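Local coordinates for protein second substrate binding domain of putative amino acid ABC transporter (Streptococcus pneumoniae, PDB 4OEN) that probably binds an amino acid outside the cell and delivers it to the membrane-spanning part of an ABC transporter, at residues Glu31-Glu43 with Pro195-Asn207. Residues are numbered along the deposited sequence; the frame is centred on the assembly and turned at random.
With SO4 (sulfate ion), chain C.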
ATOM      1  N   GLU A  31       3.339  -4.665  12.176  1.00 12.09           N
ATOM      2  CA  GLU A  31       2.808  -5.882  12.766  1.00 15.33           C
ATOM      3  C   GLU A  31       3.352  -7.125  12.076  1.00 16.28           C
ATOM      4  O   GLU A  31       3.652  -8.118  12.733  1.00 16.52           O
ATOM      5  CB  GLU A  31       1.281  -5.876  12.731  1.00 17.04           C
ATOM      6  CG  GLU A  31       0.692  -4.827  13.649  1.00 18.79           C
ATOM      7  CD  GLU A  31      -0.764  -5.080  14.004  1.00 25.67           C
ATOM      8  OE1 GLU A  31      -1.159  -6.252  14.209  1.00 29.74           O
ATOM      9  OE2 GLU A  31      -1.512  -4.095  14.082  1.00 25.81           O
ATOM     10  N   LEU A  32       3.472  -7.070  10.749  1.00 14.14           N
ATOM     11  CA  LEU A  32       3.908  -8.228   9.983  1.00 11.77           C
ATOM     12  C   LEU A  32       5.365  -8.591  10.286  1.00 12.04           C
ATOM     13  O   LEU A  32       5.671  -9.746  10.536  1.00 16.34           O
ATOM     14  CB  LEU A  32       3.719  -7.968   8.492  1.00 12.60           C
ATOM     15  CG  LEU A  32       4.227  -9.061   7.555  1.00 12.94           C
ATOM     16  CD1 LEU A  32       3.450 -10.337   7.758  1.00 15.72           C
ATOM     17  CD2 LEU A  32       4.150  -8.568   6.125  1.00 16.94           C
ATOM     18  N   ILE A  33       6.270  -7.611  10.294  1.00 14.00           N
ATOM     19  CA  ILE A  33       7.665  -7.974  10.531  1.00 15.69           C
ATOM     20  C   ILE A  33       7.854  -8.513  11.958  1.00 15.40           C
ATOM     21  O   ILE A  33       8.605  -9.464  12.172  1.00 15.37           O
ATOM     22  CB  ILE A  33       8.633  -6.790  10.255  1.00 13.81           C
ATOM     23  CG1 ILE A  33      10.075  -7.303  10.176  1.00 20.28           C
ATOM     24  CG2 ILE A  33       8.460  -5.648  11.262  1.00 13.92           C
ATOM     25  CD1 ILE A  33      10.280  -8.345   9.100  1.00 21.24           C
ATOM     26  N   LYS A  34       7.147  -7.941  12.925  1.00 12.84           N
ATOM     27  CA  LYS A  34       7.209  -8.436  14.297  1.00 15.52           C
ATOM     28  C   LYS A  34       6.689  -9.865  14.422  1.00 17.59           C
ATOM     29  O   LYS A  34       7.276 -10.672  15.139  1.00 18.48           O
ATOM     30  CB  LYS A  34       6.418  -7.526  15.224  1.00 20.06           C
ATOM     31  CG  LYS A  34       7.058  -6.168  15.391  1.00 20.54           C
ATOM     32  CD  LYS A  34       6.159  -5.248  16.164  1.00 21.43           C
ATOM     33  CE  LYS A  34       6.666  -3.824  16.056  1.00 20.06           C
ATOM     34  NZ  LYS A  34       5.846  -2.887  16.864  1.00 25.45           N
ATOM     35  N   ALA A  35       5.584 -10.170  13.741  1.00 15.90           N
ATOM     36  CA  ALA A  35       5.037 -11.531  13.786  1.00 15.90           C
ATOM     37  C   ALA A  35       5.955 -12.543  13.111  1.00 15.93           C
ATOM     38  O   ALA A  35       6.052 -13.703  13.549  1.00 20.24           O
ATOM     39  CB  ALA A  35       3.651 -11.571  13.143  1.00 16.11           C
ATOM     40  N   ILE A  36       6.609 -12.113  12.038  1.00 16.91           N
ATOM     41  CA  ILE A  36       7.523 -12.987  11.320  1.00 15.75           C
ATOM     42  C   ILE A  36       8.768 -13.240  12.163  1.00 15.53           C
ATOM     43  O   ILE A  36       9.240 -14.366  12.262  1.00 16.86           O
ATOM     44  CB  ILE A  36       7.871 -12.389   9.950  1.00 16.53           C
ATOM     45  CG1 ILE A  36       6.657 -12.533   9.028  1.00 20.29           C
ATOM     46  CG2 ILE A  36       9.093 -13.064   9.341  1.00 16.05           C
ATOM     47  CD1 ILE A  36       6.845 -11.993   7.618  1.00 15.08           C
ATOM     48  N   ALA A  37       9.288 -12.198  12.799  1.00 16.57           N
ATOM     49  CA  ALA A  37      10.466 -12.364  13.639  1.00 19.06           C
ATOM     50  C   ALA A  37      10.190 -13.353  14.764  1.00 21.40           C
ATOM     51  O   ALA A  37      11.015 -14.207  15.084  1.00 22.34           O
ATOM     52  CB  ALA A  37      10.913 -11.016  14.201  1.00 18.13           C
ATOM     53  N   LYS A  38       9.006 -13.250  15.347  1.00 22.04           N
ATOM     54  CA  LYS A  38       8.639 -14.116  16.447  1.00 24.08           C
ATOM     55  C   LYS A  38       8.413 -15.552  15.969  1.00 24.25           C
ATOM     56  O   LYS A  38       8.797 -16.508  16.644  1.00 26.79           O
ATOM     57  CB  LYS A  38       7.397 -13.569  17.145  1.00 22.10           C
ATOM     58  CG  LYS A  38       6.972 -14.388  18.352  1.00 31.11           C
ATOM     59  CD  LYS A  38       5.853 -13.703  19.114  1.00 40.81           C
ATOM     60  CE  LYS A  38       5.471 -14.497  20.356  1.00 53.62           C
ATOM     61  NZ  LYS A  38       4.444 -13.794  21.172  1.00 61.93           N
ATOM     62  N   ASP A  39       7.798 -15.702  14.799  1.00 25.09           N
ATOM     63  CA  ASP A  39       7.536 -17.022  14.226  1.00 21.93           C
ATOM     64  C   ASP A  39       8.830 -17.754  13.877  1.00 22.64           C
ATOM     65  O   ASP A  39       8.947 -18.972  14.047  1.00 24.72           O
ATOM     66  CB  ASP A  39       6.661 -16.881  12.977  1.00 20.83           C
ATOM     67  CG  ASP A  39       6.412 -18.210  12.283  1.00 29.77           C
ATOM     68  OD1 ASP A  39       5.560 -18.969  12.773  1.00 27.83           O
ATOM     69  OD2 ASP A  39       7.041 -18.489  11.239  1.00 27.18           O
ATOM     70  N   GLN A  40       9.800 -16.990  13.391  1.00 22.62           N
ATOM     71  CA  GLN A  40      11.044 -17.527  12.858  1.00 21.82           C
ATOM     72  C   GLN A  40      12.187 -17.500  13.863  1.00 24.81           C
ATOM     73  O   GLN A  40      13.278 -17.986  13.581  1.00 28.01           O
ATOM     74  CB  GLN A  40      11.440 -16.737  11.613  1.00 24.28           C
ATOM     75  CG  GLN A  40      10.500 -16.972  10.458  1.00 20.71           C
ATOM     76  CD  GLN A  40      10.600 -18.378   9.929  1.00 21.41           C
ATOM     77  OE1 GLN A  40      11.656 -18.800   9.459  1.00 24.98           O
ATOM     78  NE2 GLN A  40       9.498 -19.126  10.000  1.00 24.98           N
ATOM     79  N   GLY A  41      11.932 -16.907  15.021  1.00 23.08           N
ATOM     80  CA  GLY A  41      12.894 -16.922  16.108  1.00 24.69           C
ATOM     81  C   GLY A  41      14.115 -16.051  15.910  1.00 28.30           C
ATOM     82  O   GLY A  41      15.198 -16.389  16.392  1.00 34.09           O
ATOM     83  N   PHE A  42      13.962 -14.938  15.205  1.00 23.14           N
ATOM     84  CA  PHE A  42      15.032 -13.945  15.214  1.00 23.82           C
ATOM     85  C   PHE A  42      14.584 -12.661  15.900  1.00 27.30           C
ATOM     86  O   PHE A  42      13.393 -12.435  16.111  1.00 26.11           O
ATOM     87  CB  PHE A  42      15.581 -13.675  13.799  1.00 23.91           C
ATOM     88  CG  PHE A  42      14.578 -13.145  12.799  1.00 23.96           C
ATOM     89  CD1 PHE A  42      14.386 -11.777  12.623  1.00 20.50           C
ATOM     90  CD2 PHE A  42      13.886 -14.021  11.970  1.00 21.83           C
ATOM     91  CE1 PHE A  42      13.492 -11.301  11.666  1.00 19.76           C
ATOM     92  CE2 PHE A  42      12.997 -13.560  11.020  1.00 19.19           C
ATOM     93  CZ  PHE A  42      12.787 -12.202  10.866  1.00 19.88           C
ATOM     94  N   GLU A  43      15.561 -11.865  16.316  1.00 26.08           N
ATOM     95  CA  GLU A  43      15.295 -10.589  16.969  1.00 22.11           C
ATOM     96  C   GLU A  43      15.447  -9.454  15.975  1.00 23.03           C
ATOM     97  O   GLU A  43      16.255  -9.531  15.049  1.00 21.78           O
ATOM     98  CB  GLU A  43      16.240 -10.370  18.153  1.00 23.11           C
ATOM     99  CG  GLU A  43      15.957 -11.253  19.352  1.00 39.40           C
ATOM    100  CD  GLU A  43      16.650 -10.756  20.608  1.00 55.77           C
ATOM    101  OE1 GLU A  43      17.550  -9.895  20.493  1.00 60.74           O
ATOM    102  OE2 GLU A  43      16.302 -11.233  21.709  1.00 64.23           O
ATOM    103  N   PRO A 195      20.939 -13.199   2.913  1.00 20.40           N
ATOM    104  CA  PRO A 195      19.979 -14.066   2.225  1.00 20.41           C
ATOM    105  C   PRO A 195      19.110 -14.873   3.195  1.00 21.64           C
ATOM    106  O   PRO A 195      17.970 -15.204   2.872  1.00 19.79           O
ATOM    107  CB  PRO A 195      20.878 -14.976   1.380  1.00 25.84           C
ATOM    108  CG  PRO A 195      22.170 -15.007   2.108  1.00 26.90           C
ATOM    109  CD  PRO A 195      22.331 -13.632   2.686  1.00 22.39           C
ATOM    110  N   GLU A 196      19.623 -15.152   4.389  1.00 21.16           N
ATOM    111  CA  GLU A 196      18.876 -15.961   5.341  1.00 21.72           C
ATOM    112  C   GLU A 196      17.682 -15.181   5.882  1.00 19.74           C
ATOM    113  O   GLU A 196      16.672 -15.764   6.262  1.00 20.95           O
ATOM    114  CB  GLU A 196      19.780 -16.445   6.477  1.00 24.03           C
ATOM    115  CG  GLU A 196      20.121 -15.420   7.549  1.00 28.20           C
ATOM    116  CD  GLU A 196      21.148 -14.381   7.120  1.00 30.78           C
ATOM    117  OE1 GLU A 196      21.732 -14.495   6.017  1.00 31.13           O
ATOM    118  OE2 GLU A 196      21.365 -13.432   7.902  1.00 30.43           O
ATOM    119  N   LEU A 197      17.780 -13.856   5.875  1.00 18.50           N
ATOM    120  CA  LEU A 197      16.678 -13.027   6.334  1.00 17.60           C
ATOM    121  C   LEU A 197      15.520 -13.074   5.341  1.00 18.61           C
ATOM    122  O   LEU A 197      14.355 -13.109   5.735  1.00 17.47           O
ATOM    123  CB  LEU A 197      17.136 -11.590   6.528  1.00 16.75           C
ATOM    124  CG  LEU A 197      16.128 -10.569   7.059  1.00 18.82           C
ATOM    125  CD1 LEU A 197      15.468 -11.053   8.346  1.00 22.15           C
ATOM    126  CD2 LEU A 197      16.849  -9.233   7.282  1.00 15.58           C
ATOM    127  N   ILE A 198      15.842 -13.077   4.048  1.00 17.76           N
ATOM    128  CA  ILE A 198      14.812 -13.249   3.025  1.00 18.90           C
ATOM    129  C   ILE A 198      14.168 -14.632   3.158  1.00 17.90           C
ATOM    130  O   ILE A 198      12.936 -14.766   3.105  1.00 17.41           O
ATOM    131  CB  ILE A 198      15.384 -13.082   1.597  1.00 18.01           C
ATOM    132  CG1 ILE A 198      15.771 -11.624   1.341  1.00 15.42           C
ATOM    133  CG2 ILE A 198      14.394 -13.579   0.543  1.00 16.48           C
ATOM    134  CD1 ILE A 198      14.581 -10.634   1.432  1.00 19.21           C
ATOM    135  N   GLU A 199      15.001 -15.655   3.340  1.00 19.02           N
ATOM    136  CA  GLU A 199      14.512 -17.020   3.526  1.00 22.68           C
ATOM    137  C   GLU A 199      13.528 -17.108   4.695  1.00 22.55           C
ATOM    138  O   GLU A 199      12.443 -17.669   4.567  1.00 22.51           O
ATOM    139  CB  GLU A 199      15.678 -17.987   3.756  1.00 27.56           C
ATOM    140  CG  GLU A 199      16.613 -18.160   2.569  1.00 40.87           C
ATOM    141  CD  GLU A 199      17.770 -19.119   2.850  1.00 54.95           C
ATOM    142  OE1 GLU A 199      17.649 -19.973   3.758  1.00 56.54           O
ATOM    143  OE2 GLU A 199      18.808 -19.011   2.162  1.00 60.88           O
ATOM    144  N   MET A 200      13.907 -16.533   5.830  1.00 21.01           N
ATOM    145  CA  MET A 200      13.040 -16.554   7.007  1.00 20.75           C
ATOM    146  C   MET A 200      11.802 -15.683   6.832  1.00 23.02           C
ATOM    147  O   MET A 200      10.722 -16.018   7.336  1.00 16.89           O
ATOM    148  CB  MET A 200      13.821 -16.121   8.246  1.00 22.32           C
ATOM    149  CG  MET A 200      14.850 -17.157   8.664  1.00 25.25           C
ATOM    150  SD  MET A 200      15.642 -16.788  10.228  1.00 28.73           S
ATOM    151  CE  MET A 200      16.508 -15.267   9.821  1.00 22.21           C
ATOM    152  N   PHE A 201      11.935 -14.561   6.127  1.00 18.79           N
ATOM    153  CA  PHE A 201      10.757 -13.737   5.906  1.00 19.40           C
ATOM    154  C   PHE A 201       9.733 -14.521   5.105  1.00 16.29           C
ATOM    155  O   PHE A 201       8.550 -14.548   5.449  1.00 17.44           O
ATOM    156  CB  PHE A 201      11.097 -12.428   5.185  1.00 15.83           C
ATOM    157  CG  PHE A 201       9.903 -11.516   4.997  1.00 13.87           C
ATOM    158  CD1 PHE A 201       9.656 -10.477   5.892  1.00 17.40           C
ATOM    159  CD2 PHE A 201       9.020 -11.710   3.952  1.00 13.83           C
ATOM    160  CE1 PHE A 201       8.551  -9.643   5.725  1.00 15.51           C
ATOM    161  CE2 PHE A 201       7.915 -10.890   3.775  1.00 18.26           C
ATOM    162  CZ  PHE A 201       7.680  -9.848   4.669  1.00 16.81           C
ATOM    163  N   ASN A 202      10.183 -15.159   4.033  1.00 15.88           N
ATOM    164  CA  ASN A 202       9.271 -15.906   3.180  1.00 18.92           C
ATOM    165  C   ASN A 202       8.643 -17.077   3.925  1.00 19.31           C
ATOM    166  O   ASN A 202       7.469 -17.364   3.735  1.00 19.97           O
ATOM    167  CB  ASN A 202       9.989 -16.407   1.933  1.00 19.38           C
ATOM    168  CG  ASN A 202      10.339 -15.284   0.972  1.00 16.18           C
ATOM    169  OD1 ASN A 202       9.783 -14.191   1.050  1.00 17.65           O
ATOM    170  ND2 ASN A 202      11.248 -15.560   0.052  1.00 19.24           N
ATOM    171  N   ASN A 203       9.426 -17.764   4.752  1.00 17.63           N
ATOM    172  CA  ASN A 203       8.885 -18.877   5.531  1.00 18.82           C
ATOM    173  C   ASN A 203       7.900 -18.391   6.584  1.00 18.69           C
ATOM    174  O   ASN A 203       6.861 -19.016   6.811  1.00 19.59           O
ATOM    175  CB  ASN A 203      10.011 -19.668   6.193  1.00 21.94           C
ATOM    176  CG  ASN A 203      10.804 -20.474   5.197  1.00 27.55           C
ATOM    177  OD1 ASN A 203      10.338 -20.732   4.087  1.00 33.66           O
ATOM    178  ND2 ASN A 203      11.999 -20.887   5.582  1.00 29.01           N
ATOM    179  N   GLY A 204       8.241 -17.284   7.240  1.00 17.03           N
ATOM    180  CA  GLY A 204       7.372 -16.689   8.241  1.00 16.42           C
ATOM    181  C   GLY A 204       6.062 -16.244   7.613  1.00 15.52           C
ATOM    182  O   GLY A 204       4.989 -16.478   8.161  1.00 18.11           O
ATOM    183  N   LEU A 205       6.153 -15.621   6.442  1.00 14.72           N
ATOM    184  CA  LEU A 205       4.964 -15.172   5.736  1.00 16.60           C
ATOM    185  C   LEU A 205       4.050 -16.350   5.403  1.00 16.13           C
ATOM    186  O   LEU A 205       2.829 -16.289   5.619  1.00 18.16           O
ATOM    187  CB  LEU A 205       5.348 -14.421   4.453  1.00 17.67           C
ATOM    188  CG  LEU A 205       4.182 -13.912   3.595  1.00 14.59           C
ATOM    189  CD1 LEU A 205       3.358 -12.881   4.343  1.00 18.24           C
ATOM    190  CD2 LEU A 205       4.698 -13.323   2.294  1.00 18.85           C
ATOM    191  N   ALA A 206       4.635 -17.429   4.888  1.00 16.34           N
ATOM    192  CA  ALA A 206       3.850 -18.617   4.552  1.00 17.68           C
ATOM    193  C   ALA A 206       3.172 -19.191   5.791  1.00 18.27           C
ATOM    194  O   ALA A 206       2.006 -19.588   5.746  1.00 18.80           O
ATOM    195  CB  ALA A 206       4.729 -19.670   3.888  1.00 21.43           C
ATOM    196  N   ASN A 207       3.899 -19.244   6.900  1.00 18.43           N
ATOM    197  CA  ASN A 207       3.302 -19.746   8.140  1.00 19.27           C
ATOM    198  C   ASN A 207       2.136 -18.879   8.604  1.00 18.36           C
ATOM    199  O   ASN A 207       1.091 -19.387   8.994  1.00 19.14           O
ATOM    200  CB  ASN A 207       4.349 -19.834   9.249  1.00 19.86           C
ATOM    201  CG  ASN A 207       5.360 -20.932   9.004  1.00 21.86           C
ATOM    202  OD1 ASN A 207       5.097 -21.865   8.248  1.00 26.08           O
ATOM    203  ND2 ASN A 207       6.522 -20.834   9.651  1.00 21.83           N
TER
HETATM  204  S   SO4 C 501       9.535 -22.987   9.577  1.00 62.30           S
HETATM  205  O1  SO4 C 501       9.306 -22.529  10.947  1.00 64.00           O
HETATM  206  O2  SO4 C 501       8.815 -24.238   9.355  1.00 66.51           O
HETATM  207  O3  SO4 C 501       9.066 -21.981   8.632  1.00 63.19           O
HETATM  208  O4  SO4 C 501      10.965 -23.207   9.374  1.00 67.69           O
HETATM  209  O   HOH W   1      12.562 -20.926   8.169  1.00 35.47           O
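Ile-36 lies across Gly-204 where two helices meet nearly at right angles (98°), a worked example of close helix crossing at a glycine; the CA atoms of Ile-36 and Gly-204 are 4.8 Å apart. Its CG1 and CG2 rest on the backbone of 195-207, while CD1 stands over one face of the Phe-201 ring in a CH-pi contact, 3.6 Å from the centroid. Ile-33 CD1 meets the same ring at its edge. Near the C-terminal end of 31-40, Gln-40 is a knob among Met-200, Asn-203, Gly-204 and Asn-207; CG rests against Met-200 O, and the bend at chi2 (-68°) turns the amide back to Asp-39. There OD2 is gripped twice: Asn-207 ND2 gives a nearly straight bond of 2.9 Å to the syn lone pair, and Gln-40 NE2 reaches the anti side, out of the carboxylate plane. Both amides also donate to O3 of a sulfate likely picked up during crystallisation. Past Gly-41, Met-200 and Phe-42 run past each other in opposite directions, Met-200 SD obliquely beside the Phe-42 ring, 4.8 Å from its centroid, a Met-aromatic contact; Leu-197 CD1 makes an off-centre CH-pi contact. In this type II periplasmic-binding-protein fold, Phe-201 stacks on Phe-187 of strand 180-190, and Ile-33 packs on strand 44-47, joining both helices to the sheet.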